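Local structure of endoglucanase (Bacillus akibai, 1UWW) at residues S36-A41 with W55-P60; R99-A104 with E174-G179; G103-N108 with I168-V173; V120-T125 with V147-R152. The protein hydrolyses internal beta-1,4-glucosidic linkages of cellulose, and the piece described here is its family 28 carbohydrate-binding module, specific for non-crystalline cellulose. One frame throughout, in Å; residues are numbered along the deposited sequence.

Contact 1: S36-A41 with W55-P60; sequences SGVKTA and WEFGYP
A41 and W55 bring the two backbones nearest each other, with their CA atoms 6.0 Å apart, and the gap widens to 7.3 Å between the CA atoms of V38 and F57. The irregular segment 36-41 therefore lies beside the end of strand 50-58 without pairing to it. It belongs to the loop that carries the chain from strand 30-32, in one sheet of the beta-sandwich, to strand 43-47 in the other. V38 supplies the apolar part. Its CG1, anti to the backbone N (chi1 170°), meets F57 CB at 4.0 Å and W55 CD1 at 4.2 Å, while CG2 turns to the F57 ring. A branched valine suits this place because its two methyls reach both aromatic side chains, which it crosses at about a right angle. The W55 ring continues inward, edge-to-face with W32 and F170. T40 handles the polar side: its small OG1 stands 3.1 Å from E56 O and also meets a water, so how its one proton is shared remains unsettled. That water donates to A41 O at 2.7 Å and accepts from E56 N at 3.0 Å, joining loop and strand where their backbones do not bond directly. Within the loop, S36 OG, which also bonds R73 N, donates to V38 O, 2.7 Å away.

Contact 2: R99-A104 with E174-G179; sequences RATEGA and ESDFAG
OD1 of D176 accepts two backbone N-H groups: T101 N at 2.8 Å in a nearly straight bond (176°) on its syn lone pair, and E102 N in a weak one. The other carboxylate oxygen, OD2, takes the short bond from T101 OG1, 2.5 Å away and somewhat out of the carboxylate plane. With CG set between the backbone N and carbonyl carbon (chi1 63°), this short acid faces T101, whose hydroxyl and amide it can bind together. A water donating to D176 OD2 at 2.6 Å also donates to E102 OE2, which probably eases the repulsion between two carboxylates whose OD2 and OE2 atoms are 4.3 Å apart. R99 adds a longer reach: its chain bends at chi3 (56°), and NE donates to D176 O at 2.9 Å, with that oxygen in the guanidinium plane. Its NH2 donates to another water, placed to donate to F177 O though other acceptors compete. In the backbone, R99 and A178 form an antiparallel hydrogen-bonded pair, with R99 N to A178 O at 3.1 Å and A178 N to R99 O at 2.9 Å. G103, whose N donates to E132 of the second subunit, has a positive phi, and a CB there would collide with E174 O and S175 CA, so glycine fits. Buried E102 O receives a CA-H contact from S175 but, like D176 N, has no hydrogen-bond partner in the model. The two loops lie at one end of the sandwich, one leading from strand 88-97 to 104-111 and the other from 165-173 to 180-189.

Contact 3: G103-N108 with I168-V173; sequences GAMNIN and IIFADV
G103 meets V173 first, its CA lying against the V173 carbonyl oxygen, and opens an antiparallel strand pair in the five-stranded sheet of the beta-sandwich. The axes of 104-108 and 168-173 approach to 4.6 Å, with directions 154° apart. A104 and V173 form a hydrogen-bonded pair, A104 N to V173 O at 3.0 Å; in the return bond V173 N stands above the carbonyl plane of A104, 38° out of it. M105, a selenomethionine, turns to the face that meets the other sheet. Its SE lies at the edge of the F170 ring, 5.4 Å from the ring centroid, in a Met-aromatic contact. N106 faces the other way and pairs with A171, N106 N to A171 O and A171 N to N106 O both being 2.8 Å. Its amide lies obliquely across V173, with CG2 of the valine 3.4 Å from N106 OD1. That oxygen bonds to T127 OG1 of the second subunit, consistent with an asparagine being accommodated on this buried face. I107 returns to the interior and lies side by side with F170, CG1 being 3.8 Å from CD2 of the ring; its CG2, anti to the backbone N, meets I168 CG2. F91 and F93 of strand 88-97 cover this apolar side, where branched and aromatic residues pack between the sheets. N108 forms the next hydrogen-bonded pair, with I169, and sends ND2 to T125 OG1 of the neighbouring strand. Its carbonyl oxygen also receives a CA-H contact, N108 O lying 3.4 Å from I168 CA.

Contact 4: V120-T125 with V147-R152; sequences VQAPKT and VKINVR
K124 and N150 lie side by side and point the same way, with the lysine NZ 3.4 Å from N150 CB. The lysine does not stretch out. Bends at chi3 (-133°) and chi4 (107°) curl the chain, which lets NZ and the residue's own backbone N share one water. That water accepts from K124 NZ at 2.9 Å and from K124 N at 3.0 Å, then donates to N150 O at 2.7 Å. It supplies the polar link here, since no direct hydrogen bond crosses between the segments. Both polar ends look to D153: the ammonium makes a salt bridge with its OD2, and N150 OD1 accepts from its backbone N. A long flexible lysine and a short amide thus share D153 as a partner, and N150 CG, anti to the backbone N (chi1 -171°), comes to 3.6 Å from K124 NZ. Beside this polar pair the contact is apolar. A122 CB presses on I149 CG2 at 3.5 Å, tighter than usual for two carbons, and also sits 3.7 Å from N150 O. A small alanine suits so close an approach, while the branched isoleucine also brings CG2 toward K124 O. P123, which has no N-H to give, lies where strand 120-129 is broken. A122 bonds through its backbone to L109, and I149 to V89, so each segment stays with its own sheet. The arrangement is that of a beta-sandwich margin, where the broken outermost strand 120-129 of one sheet faces strand 142-150 of the other.

Overall arrangement
Contact 3 is the buried core pairing, contact 4 is buried but lies at the sandwich margin, contact 2 is partly buried and contact 1 is on the surface. Regular backbone hydrogen bonds carry contact 3, whereas contact 2 adds to one backbone pair a carboxylate, an arginine and waters, and contacts 1 and 4 each combine a water bridge with a few apolar touches. Contacts 2 and 3 share G103 and A104, where the loop runs into the strand. Y59 ties contact 1 to both: its N bonds to F177 O and its OH to F170 O. N108 reaches T125, joining contacts 3 and 4 within one sheet. Contacts 2, 3 and 4 also touch the second subunit.

Contact 1: S36-A41 with W55-P60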
loop_
_atom_site.group_PDB
_atom_site.type_symbol
_atom_site.label_atom_id
_atom_site.label_comp_id
_atom_site.label_asym_id
_atom_site.label_seq_id
_atom_site.Cartn_x
_atom_site.Cartn_y
_atom_site.Cartn_z
ATOM N N SER A 36 15.611 -8.875 -0.920
ATOM C CA SER A 36 15.153 -8.824 0.464
ATOM C C SER A 36 16.120 -8.083 1.374
ATOM O O SER A 36 17.320 -8.277 1.274
ATOM C CB SER A 36 14.956 -10.214 1.040
ATOM O OG SER A 36 14.378 -10.129 2.327
ATOM N N GLY A 37 15.603 -7.253 2.266
ATOM C CA GLY A 37 16.434 -6.580 3.254
ATOM C C GLY A 37 16.791 -7.436 4.462
ATOM O O GLY A 37 17.577 -7.042 5.333
ATOM N N VAL A 38 16.186 -8.613 4.559
ATOM C CA VAL A 38 16.427 -9.550 5.633
ATOM C C VAL A 38 16.693 -10.888 4.975
ATOM O O VAL A 38 15.913 -11.348 4.128
ATOM C CB VAL A 38 15.202 -9.647 6.579
ATOM C CG1 VAL A 38 15.354 -10.809 7.576
ATOM C CG2 VAL A 38 14.983 -8.309 7.300
ATOM N N LYS A 39 17.793 -11.528 5.350
ATOM C CA LYS A 39 18.154 -12.815 4.793
ATOM C C LYS A 39 18.541 -13.816 5.884
ATOM O O LYS A 39 19.275 -14.773 5.618
ATOM C CB LYS A 39 19.220 -12.630 3.708
ATOM C CG LYS A 39 18.653 -11.910 2.467
ATOM C CD LYS A 39 19.454 -12.140 1.228
ATOM C CE LYS A 39 18.975 -11.267 0.075
ATOM N NZ LYS A 39 20.036 -11.057 -0.960
ATOM N N THR A 40 17.939 -13.616 7.063
ATOM C CA THR A 40 18.100 -14.467 8.252
ATOM C C THR A 40 17.547 -15.894 8.020
ATOM O O THR A 40 16.796 -16.140 7.086
ATOM C CB THR A 40 17.396 -13.799 9.537
ATOM O OG1 THR A 40 15.980 -13.615 9.332
ATOM C CG2 THR A 40 17.905 -12.397 9.854
ATOM N N ALA A 41 17.894 -16.838 8.884
ATOM C CA ALA A 41 17.442 -18.218 8.753
ATOM C C ALA A 41 15.903 -18.331 8.642
ATOM O O ALA A 41 15.160 -17.825 9.494
ATOM C CB ALA A 41 17.917 -19.031 9.946
ATOM N N TRP A 55 10.862 -16.659 10.497
ATOM C CA TRP A 55 12.164 -15.994 10.627
ATOM C C TRP A 55 12.036 -14.981 11.752
ATOM O O TRP A 55 10.948 -14.622 12.161
ATOM C CB TRP A 55 12.607 -15.370 9.292
ATOM C CG TRP A 55 11.760 -14.235 8.809
ATOM C CD1 TRP A 55 12.040 -12.907 8.946
ATOM C CD2 TRP A 55 10.512 -14.308 8.080
ATOM N NE1 TRP A 55 11.038 -12.158 8.376
ATOM C CE2 TRP A 55 10.099 -12.989 7.826
ATOM C CE3 TRP A 55 9.699 -15.356 7.637
ATOM C CZ2 TRP A 55 8.924 -12.687 7.123
ATOM C CZ3 TRP A 55 8.518 -15.045 6.949
ATOM C CH2 TRP A 55 8.154 -13.731 6.708
ATOM N N GLU A 56 13.164 -14.471 12.226
ATOM C CA GLU A 56 13.171 -13.393 13.194
ATOM C C GLU A 56 14.077 -12.265 12.734
ATOM O O GLU A 56 15.046 -12.472 12.016
ATOM C CB GLU A 56 13.465 -13.861 14.614
ATOM C CG GLU A 56 14.730 -14.577 14.898
ATOM C CD GLU A 56 14.860 -14.867 16.413
ATOM O OE1 GLU A 56 13.835 -14.925 17.164
ATOM O OE2 GLU A 56 15.987 -15.031 16.857
ATOM N N PHE A 57 13.707 -11.067 13.117
ATOM C CA PHE A 57 14.412 -9.867 12.684
ATOM C C PHE A 57 13.873 -8.685 13.463
ATOM O O PHE A 57 12.869 -8.771 14.137
ATOM C CB PHE A 57 14.223 -9.617 11.173
ATOM C CG PHE A 57 12.863 -9.057 10.823
ATOM C CD1 PHE A 57 11.710 -9.850 10.864
ATOM C CD2 PHE A 57 12.705 -7.706 10.539
ATOM C CE1 PHE A 57 10.476 -9.299 10.581
ATOM C CE2 PHE A 57 11.462 -7.190 10.300
ATOM C CZ PHE A 57 10.370 -7.986 10.318
ATOM N N GLY A 58 14.566 -7.555 13.353
ATOM C CA GLY A 58 14.016 -6.285 13.765
ATOM C C GLY A 58 14.381 -5.212 12.778
ATOM O O GLY A 58 15.494 -5.219 12.273
ATOM N N TYR A 59 13.482 -4.272 12.560
ATOM C CA TYR A 59 13.791 -3.122 11.731
ATOM C C TYR A 59 14.788 -2.177 12.411
ATOM O O TYR A 59 14.787 -2.058 13.633
ATOM C CB TYR A 59 12.522 -2.341 11.403
ATOM C CG TYR A 59 11.477 -3.080 10.556
ATOM C CD1 TYR A 59 11.742 -3.466 9.244
ATOM C CD2 TYR A 59 10.235 -3.363 11.058
ATOM C CE1 TYR A 59 10.755 -4.108 8.472
ATOM C CE2 TYR A 59 9.264 -3.990 10.291
ATOM C CZ TYR A 59 9.532 -4.349 9.014
ATOM O OH TYR A 59 8.553 -4.991 8.275
ATOM N N PRO A 60 15.591 -1.469 11.615
ATOM C CA PRO A 60 16.535 -0.491 12.171
ATOM C C PRO A 60 15.818 0.756 12.620
ATOM O O PRO A 60 14.729 1.071 12.138
ATOM C CB PRO A 60 17.465 -0.215 10.987
ATOM C CG PRO A 60 16.572 -0.362 9.817
ATOM C CD PRO A 60 15.737 -1.578 10.146
HETATM O O HOH W 1 15.602 -15.747 11.133
#

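Contact 2: R99-A104 with E174-G179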
loop_
_atom_site.group_PDB
_atom_site.type_symbol
_atom_site.label_atom_id
_atom_site.label_comp_id
_atom_site.label_asym_id
_atom_site.label_seq_id
_atom_site.Cartn_x
_atom_site.Cartn_y
_atom_site.Cartn_z
ATOM N N ARG A 99 9.750 -6.643 20.833
ATOM C CA ARG A 99 9.436 -5.212 20.908
ATOM C C ARG A 99 8.399 -4.915 19.816
ATOM O O ARG A 99 8.577 -5.297 18.646
ATOM C CB ARG A 99 10.686 -4.348 20.661
ATOM C CG ARG A 99 10.405 -2.857 20.626
ATOM C CD ARG A 99 11.649 -2.010 20.615
ATOM N NE ARG A 99 12.505 -2.374 19.483
ATOM C CZ ARG A 99 13.804 -2.615 19.557
ATOM N NH1 ARG A 99 14.447 -2.450 20.697
ATOM N NH2 ARG A 99 14.481 -3.008 18.515
ATOM N N ALA A 100 7.332 -4.221 20.189
ATOM C CA ALA A 100 6.400 -3.656 19.215
ATOM C C ALA A 100 5.546 -2.640 19.934
ATOM O O ALA A 100 4.589 -3.014 20.620
ATOM C CB ALA A 100 5.539 -4.751 18.557
ATOM N N THR A 101 5.956 -1.385 19.876
ATOM C CA THR A 101 5.281 -0.320 20.637
ATOM C C THR A 101 4.734 0.780 19.765
ATOM O O THR A 101 3.965 1.610 20.262
ATOM C CB THR A 101 6.218 0.344 21.696
ATOM O OG1 THR A 101 7.224 1.128 21.068
ATOM C CG2 THR A 101 6.980 -0.698 22.525
ATOM N N GLU A 102 5.083 0.807 18.482
ATOM C CA GLU A 102 4.673 1.925 17.617
ATOM C C GLU A 102 4.796 1.566 16.142
ATOM O O GLU A 102 5.440 0.585 15.782
ATOM C CB GLU A 102 5.499 3.166 17.922
ATOM C CG GLU A 102 6.968 3.036 17.644
ATOM C CD GLU A 102 7.735 4.228 18.206
ATOM O OE1 GLU A 102 7.090 5.108 18.831
ATOM O OE2 GLU A 102 8.958 4.295 18.015
ATOM N N GLY A 103 4.197 2.386 15.295
ATOM C CA GLY A 103 4.213 2.199 13.875
ATOM C C GLY A 103 3.334 1.063 13.382
ATOM O O GLY A 103 2.377 0.635 14.017
ATOM N N ALA A 104 3.698 0.604 12.197
ATOM C CA ALA A 104 2.900 -0.352 11.454
ATOM C C ALA A 104 3.790 -1.111 10.497
ATOM O O ALA A 104 4.976 -0.788 10.341
ATOM C CB ALA A 104 1.742 0.368 10.719
ATOM N N GLU A 174 7.503 3.205 10.086
ATOM C CA GLU A 174 7.898 3.910 11.307
ATOM C C GLU A 174 7.772 3.051 12.592
ATOM O O GLU A 174 7.384 3.543 13.655
ATOM C CB GLU A 174 7.100 5.225 11.461
ATOM C CG GLU A 174 7.393 6.274 10.389
ATOM C CD GLU A 174 6.520 7.540 10.494
ATOM O OE1 GLU A 174 5.703 7.687 11.448
ATOM O OE2 GLU A 174 6.640 8.406 9.603
ATOM N N SER A 175 8.066 1.758 12.485
ATOM C CA SER A 175 7.841 0.842 13.616
ATOM C C SER A 175 9.144 0.528 14.326
ATOM O O SER A 175 10.220 0.814 13.823
ATOM C CB SER A 175 7.226 -0.478 13.164
ATOM O OG SER A 175 8.223 -1.362 12.698
ATOM N N ASP A 176 9.015 -0.078 15.505
ATOM C CA ASP A 176 10.161 -0.594 16.242
ATOM C C ASP A 176 10.080 -2.102 16.387
ATOM O O ASP A 176 10.682 -2.697 17.299
ATOM C CB ASP A 176 10.295 0.125 17.583
ATOM C CG ASP A 176 9.139 -0.092 18.502
ATOM O OD1 ASP A 176 8.099 -0.708 18.146
ATOM O OD2 ASP A 176 9.186 0.352 19.694
ATOM N N PHE A 177 9.359 -2.753 15.481
ATOM C CA PHE A 177 9.177 -4.181 15.586
ATOM C C PHE A 177 10.500 -4.952 15.629
ATOM O O PHE A 177 11.396 -4.753 14.807
ATOM C CB PHE A 177 8.340 -4.736 14.402
ATOM C CG PHE A 177 8.183 -6.230 14.488
ATOM C CD1 PHE A 177 7.233 -6.798 15.307
ATOM C CD2 PHE A 177 9.045 -7.064 13.828
ATOM C CE1 PHE A 177 7.127 -8.176 15.441
ATOM C CE2 PHE A 177 8.949 -8.447 13.967
ATOM C CZ PHE A 177 7.997 -8.993 14.755
ATOM N N ALA A 178 10.590 -5.891 16.588
ATOM C CA ALA A 178 11.611 -6.919 16.590
ATOM C C ALA A 178 10.996 -8.183 17.185
ATOM O O ALA A 178 10.282 -8.096 18.172
ATOM C CB ALA A 178 12.813 -6.483 17.441
ATOM N N GLY A 179 11.258 -9.321 16.573
ATOM C CA GLY A 179 10.704 -10.582 17.045
ATOM C C GLY A 179 10.623 -11.598 15.953
ATOM O O GLY A 179 11.290 -11.487 14.943
HETATM O O HOH W 2 13.691 -3.388 15.807
HETATM O O HOH W 3 10.318 2.733 19.911
HETATM O O HOH W 4 9.700 3.580 15.518
#

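Contact 3: G103-N108 with I168-V173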
loop_
_atom_site.group_PDB
_atom_site.type_symbol
_atom_site.label_atom_id
_atom_site.label_comp_id
_atom_site.label_asym_id
_atom_site.label_seq_id
_atom_site.Cartn_x
_atom_site.Cartn_y
_atom_site.Cartn_z
ATOM N N GLY A 103 4.197 2.386 15.295
ATOM C CA GLY A 103 4.213 2.199 13.875
ATOM C C GLY A 103 3.334 1.063 13.382
ATOM O O GLY A 103 2.377 0.635 14.017
ATOM N N ALA A 104 3.698 0.604 12.197
ATOM C CA ALA A 104 2.900 -0.352 11.454
ATOM C C ALA A 104 3.790 -1.111 10.497
ATOM O O ALA A 104 4.976 -0.788 10.341
ATOM C CB ALA A 104 1.742 0.368 10.719
HETATM N N MSE A 105 3.209 -2.114 9.859
HETATM C CA MSE A 105 3.871 -2.930 8.848
HETATM C C MSE A 105 2.912 -3.023 7.657
HETATM O O MSE A 105 1.744 -3.355 7.876
HETATM C CB MSE A 105 4.115 -4.322 9.400
HETATM C CG MSE A 105 4.741 -5.309 8.417
HETATM SE SE MSE A 105 4.919 -7.113 9.134
HETATM C CE MSE A 105 6.293 -6.754 9.914
ATOM N N ASN A 106 3.402 -2.768 6.443
ATOM C CA ASN A 106 2.637 -2.850 5.207
ATOM C C ASN A 106 3.049 -4.094 4.457
ATOM O O ASN A 106 4.232 -4.223 4.076
ATOM C CB ASN A 106 2.883 -1.630 4.313
ATOM C CG ASN A 106 2.111 -0.387 4.739
ATOM O OD1 ASN A 106 2.415 0.736 4.256
ATOM N ND2 ASN A 106 1.131 -0.555 5.576
ATOM N N ILE A 107 2.092 -4.972 4.187
ATOM C CA ILE A 107 2.325 -6.194 3.427
ATOM C C ILE A 107 1.830 -5.990 1.990
ATOM O O ILE A 107 0.652 -5.635 1.778
ATOM C CB ILE A 107 1.611 -7.393 4.095
ATOM C CG1 ILE A 107 2.147 -7.563 5.522
ATOM C CG2 ILE A 107 1.825 -8.638 3.269
ATOM C CD1 ILE A 107 1.487 -8.670 6.274
ATOM N N ASN A 108 2.708 -6.183 1.006
ATOM C CA ASN A 108 2.363 -6.087 -0.400
ATOM C C ASN A 108 2.655 -7.364 -1.131
ATOM O O ASN A 108 3.488 -8.166 -0.743
ATOM C CB ASN A 108 3.128 -4.933 -1.060
ATOM C CG ASN A 108 2.573 -3.554 -0.676
ATOM O OD1 ASN A 108 3.195 -2.851 0.091
ATOM N ND2 ASN A 108 1.341 -3.236 -1.139
ATOM N N ILE A 168 6.202 -11.496 -1.505
ATOM C CA ILE A 168 5.449 -10.896 -0.414
ATOM C C ILE A 168 6.439 -10.010 0.302
ATOM O O ILE A 168 7.475 -10.505 0.792
ATOM C CB ILE A 168 4.820 -11.942 0.544
ATOM C CG1 ILE A 168 3.957 -12.926 -0.253
ATOM C CG2 ILE A 168 3.992 -11.243 1.571
ATOM C CD1 ILE A 168 3.399 -14.032 0.568
ATOM N N ILE A 169 6.134 -8.726 0.370
ATOM C CA ILE A 169 7.013 -7.707 0.935
ATOM C C ILE A 169 6.437 -7.250 2.242
ATOM O O ILE A 169 5.260 -6.890 2.310
ATOM C CB ILE A 169 7.136 -6.530 -0.051
ATOM C CG1 ILE A 169 7.733 -7.009 -1.381
ATOM C CG2 ILE A 169 8.045 -5.449 0.564
ATOM C CD1 ILE A 169 7.681 -6.020 -2.501
ATOM N N PHE A 170 7.248 -7.239 3.297
ATOM C CA PHE A 170 6.827 -6.891 4.658
ATOM C C PHE A 170 7.520 -5.593 5.043
ATOM O O PHE A 170 8.637 -5.609 5.597
ATOM C CB PHE A 170 7.178 -8.005 5.636
ATOM C CG PHE A 170 6.491 -9.306 5.348
ATOM C CD1 PHE A 170 7.016 -10.191 4.440
ATOM C CD2 PHE A 170 5.312 -9.658 5.995
ATOM C CE1 PHE A 170 6.428 -11.419 4.190
ATOM C CE2 PHE A 170 4.702 -10.882 5.739
ATOM C CZ PHE A 170 5.262 -11.753 4.837
ATOM N N ALA A 171 6.916 -4.455 4.748
ATOM C CA ALA A 171 7.601 -3.160 4.856
ATOM C C ALA A 171 7.318 -2.433 6.165
ATOM O O ALA A 171 6.211 -2.427 6.677
ATOM C CB ALA A 171 7.201 -2.282 3.699
ATOM N N ASP A 172 8.352 -1.788 6.687
ATOM C CA ASP A 172 8.296 -0.971 7.888
ATOM C C ASP A 172 7.552 0.328 7.632
ATOM O O ASP A 172 7.814 1.014 6.640
ATOM C CB ASP A 172 9.742 -0.663 8.283
ATOM C CG ASP A 172 9.887 -0.011 9.634
ATOM O OD1 ASP A 172 8.966 0.007 10.456
ATOM O OD2 ASP A 172 11.001 0.517 9.896
ATOM N N VAL A 173 6.671 0.697 8.551
ATOM C CA VAL A 173 6.045 2.011 8.573
ATOM C C VAL A 173 6.312 2.627 9.948
ATOM O O VAL A 173 5.489 2.578 10.848
ATOM C CB VAL A 173 4.517 1.924 8.353
ATOM C CG1 VAL A 173 3.934 3.314 8.192
ATOM C CG2 VAL A 173 4.162 1.043 7.143
#

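Contact 4: V120-T125 with V147-R152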
loop_
_atom_site.group_PDB
_atom_site.type_symbol
_atom_site.label_atom_id
_atom_site.label_comp_id
_atom_site.label_asym_id
_atom_site.label_seq_id
_atom_site.Cartn_x
_atom_site.Cartn_y
_atom_site.Cartn_z
ATOM N N VAL A 120 3.582 -6.922 -11.650
ATOM C CA VAL A 120 2.232 -6.480 -11.344
ATOM C C VAL A 120 2.080 -6.560 -9.835
ATOM O O VAL A 120 2.674 -7.396 -9.177
ATOM C CB VAL A 120 1.137 -7.300 -12.060
ATOM C CG1 VAL A 120 1.274 -7.221 -13.569
ATOM C CG2 VAL A 120 1.099 -8.733 -11.591
ATOM N N GLN A 121 1.247 -5.730 -9.279
ATOM C CA GLN A 121 1.119 -5.626 -7.847
ATOM C C GLN A 121 -0.343 -5.601 -7.452
ATOM O O GLN A 121 -1.154 -4.925 -8.091
ATOM C CB GLN A 121 1.808 -4.339 -7.405
ATOM C CG GLN A 121 1.945 -4.151 -5.925
ATOM C CD GLN A 121 2.878 -3.010 -5.563
ATOM O OE1 GLN A 121 3.738 -2.626 -6.365
ATOM N NE2 GLN A 121 2.736 -2.503 -4.345
ATOM N N ALA A 122 -0.726 -6.310 -6.398
ATOM C CA ALA A 122 -2.083 -6.202 -5.912
ATOM C C ALA A 122 -2.274 -4.759 -5.450
ATOM O O ALA A 122 -1.411 -4.203 -4.735
ATOM C CB ALA A 122 -2.336 -7.152 -4.785
ATOM N N PRO A 123 -3.339 -4.094 -5.893
ATOM C CA PRO A 123 -3.470 -2.679 -5.595
ATOM C C PRO A 123 -3.601 -2.299 -4.142
ATOM O O PRO A 123 -3.119 -1.243 -3.755
ATOM C CB PRO A 123 -4.695 -2.257 -6.416
ATOM C CG PRO A 123 -5.399 -3.421 -6.754
ATOM C CD PRO A 123 -4.400 -4.552 -6.815
ATOM N N LYS A 124 -4.197 -3.137 -3.311
ATOM C CA LYS A 124 -4.462 -2.796 -1.916
ATOM C C LYS A 124 -3.423 -3.383 -0.964
ATOM O O LYS A 124 -3.234 -4.584 -0.895
ATOM C CB LYS A 124 -5.859 -3.251 -1.510
ATOM C CG LYS A 124 -6.937 -2.582 -2.330
ATOM C CD LYS A 124 -8.178 -3.455 -2.490
ATOM C CE LYS A 124 -8.642 -3.501 -3.930
ATOM N NZ LYS A 124 -8.361 -4.786 -4.595
ATOM N N THR A 125 -2.759 -2.512 -0.228
ATOM C CA THR A 125 -1.846 -2.908 0.825
ATOM C C THR A 125 -2.591 -3.459 2.048
ATOM O O THR A 125 -3.644 -2.915 2.396
ATOM C CB THR A 125 -1.100 -1.652 1.187
ATOM O OG1 THR A 125 -0.434 -1.168 0.008
ATOM C CG2 THR A 125 -0.014 -1.925 2.224
ATOM N N VAL A 147 -4.377 -12.619 6.701
ATOM C CA VAL A 147 -4.017 -11.751 5.596
ATOM C C VAL A 147 -4.808 -12.188 4.360
ATOM O O VAL A 147 -4.839 -13.351 4.034
ATOM C CB VAL A 147 -2.517 -11.752 5.361
ATOM C CG1 VAL A 147 -2.136 -10.869 4.168
ATOM C CG2 VAL A 147 -1.814 -11.300 6.648
ATOM N N LYS A 148 -5.521 -11.245 3.756
ATOM C CA LYS A 148 -6.364 -11.534 2.592
ATOM C C LYS A 148 -6.166 -10.384 1.619
ATOM O O LYS A 148 -6.493 -9.260 1.946
ATOM C CB LYS A 148 -7.833 -11.667 3.024
ATOM C CG LYS A 148 -8.829 -11.986 1.958
ATOM C CD LYS A 148 -10.212 -12.283 2.583
ATOM C CE LYS A 148 -11.250 -12.801 1.598
ATOM N NZ LYS A 148 -12.229 -13.715 2.264
ATOM N N ILE A 149 -5.528 -10.678 0.484
ATOM C CA ILE A 149 -5.160 -9.646 -0.489
ATOM C C ILE A 149 -5.875 -9.943 -1.809
ATOM O O ILE A 149 -5.761 -11.026 -2.353
ATOM C CB ILE A 149 -3.628 -9.581 -0.691
ATOM C CG1 ILE A 149 -2.935 -9.198 0.648
ATOM C CG2 ILE A 149 -3.262 -8.583 -1.766
ATOM C CD1 ILE A 149 -1.465 -9.420 0.682
ATOM N N ASN A 150 -6.624 -8.955 -2.298
ATOM C CA ASN A 150 -7.439 -9.100 -3.486
ATOM C C ASN A 150 -6.568 -9.064 -4.737
ATOM O O ASN A 150 -5.861 -8.094 -4.998
ATOM C CB ASN A 150 -8.489 -7.993 -3.524
ATOM C CG ASN A 150 -9.522 -8.190 -4.621
ATOM O OD1 ASN A 150 -9.185 -8.458 -5.770
ATOM N ND2 ASN A 150 -10.802 -8.073 -4.254
ATOM N N VAL A 151 -6.623 -10.148 -5.495
ATOM C CA VAL A 151 -5.955 -10.237 -6.795
ATOM C C VAL A 151 -6.911 -10.185 -7.999
ATOM O O VAL A 151 -6.462 -10.042 -9.131
ATOM C CB VAL A 151 -5.065 -11.495 -6.897
ATOM C CG1 VAL A 151 -3.903 -11.414 -5.893
ATOM C CG2 VAL A 151 -5.860 -12.780 -6.671
ATOM N N ARG A 152 -8.202 -10.324 -7.742
ATOM C CA ARG A 152 -9.236 -10.100 -8.755
ATOM C C ARG A 152 -9.107 -8.691 -9.320
ATOM O O ARG A 152 -9.328 -8.472 -10.519
ATOM C CB ARG A 152 -10.605 -10.345 -8.133
ATOM C CG ARG A 152 -11.787 -10.191 -9.092
ATOM C CD ARG A 152 -11.650 -10.952 -10.375
ATOM N NE ARG A 152 -11.222 -12.332 -10.191
ATOM C CZ ARG A 152 -10.767 -13.097 -11.176
ATOM N NH1 ARG A 152 -10.715 -12.617 -12.412
ATOM N NH2 ARG A 152 -10.338 -14.332 -10.972
HETATM O O HOH W 5 -5.706 -5.657 -3.825
#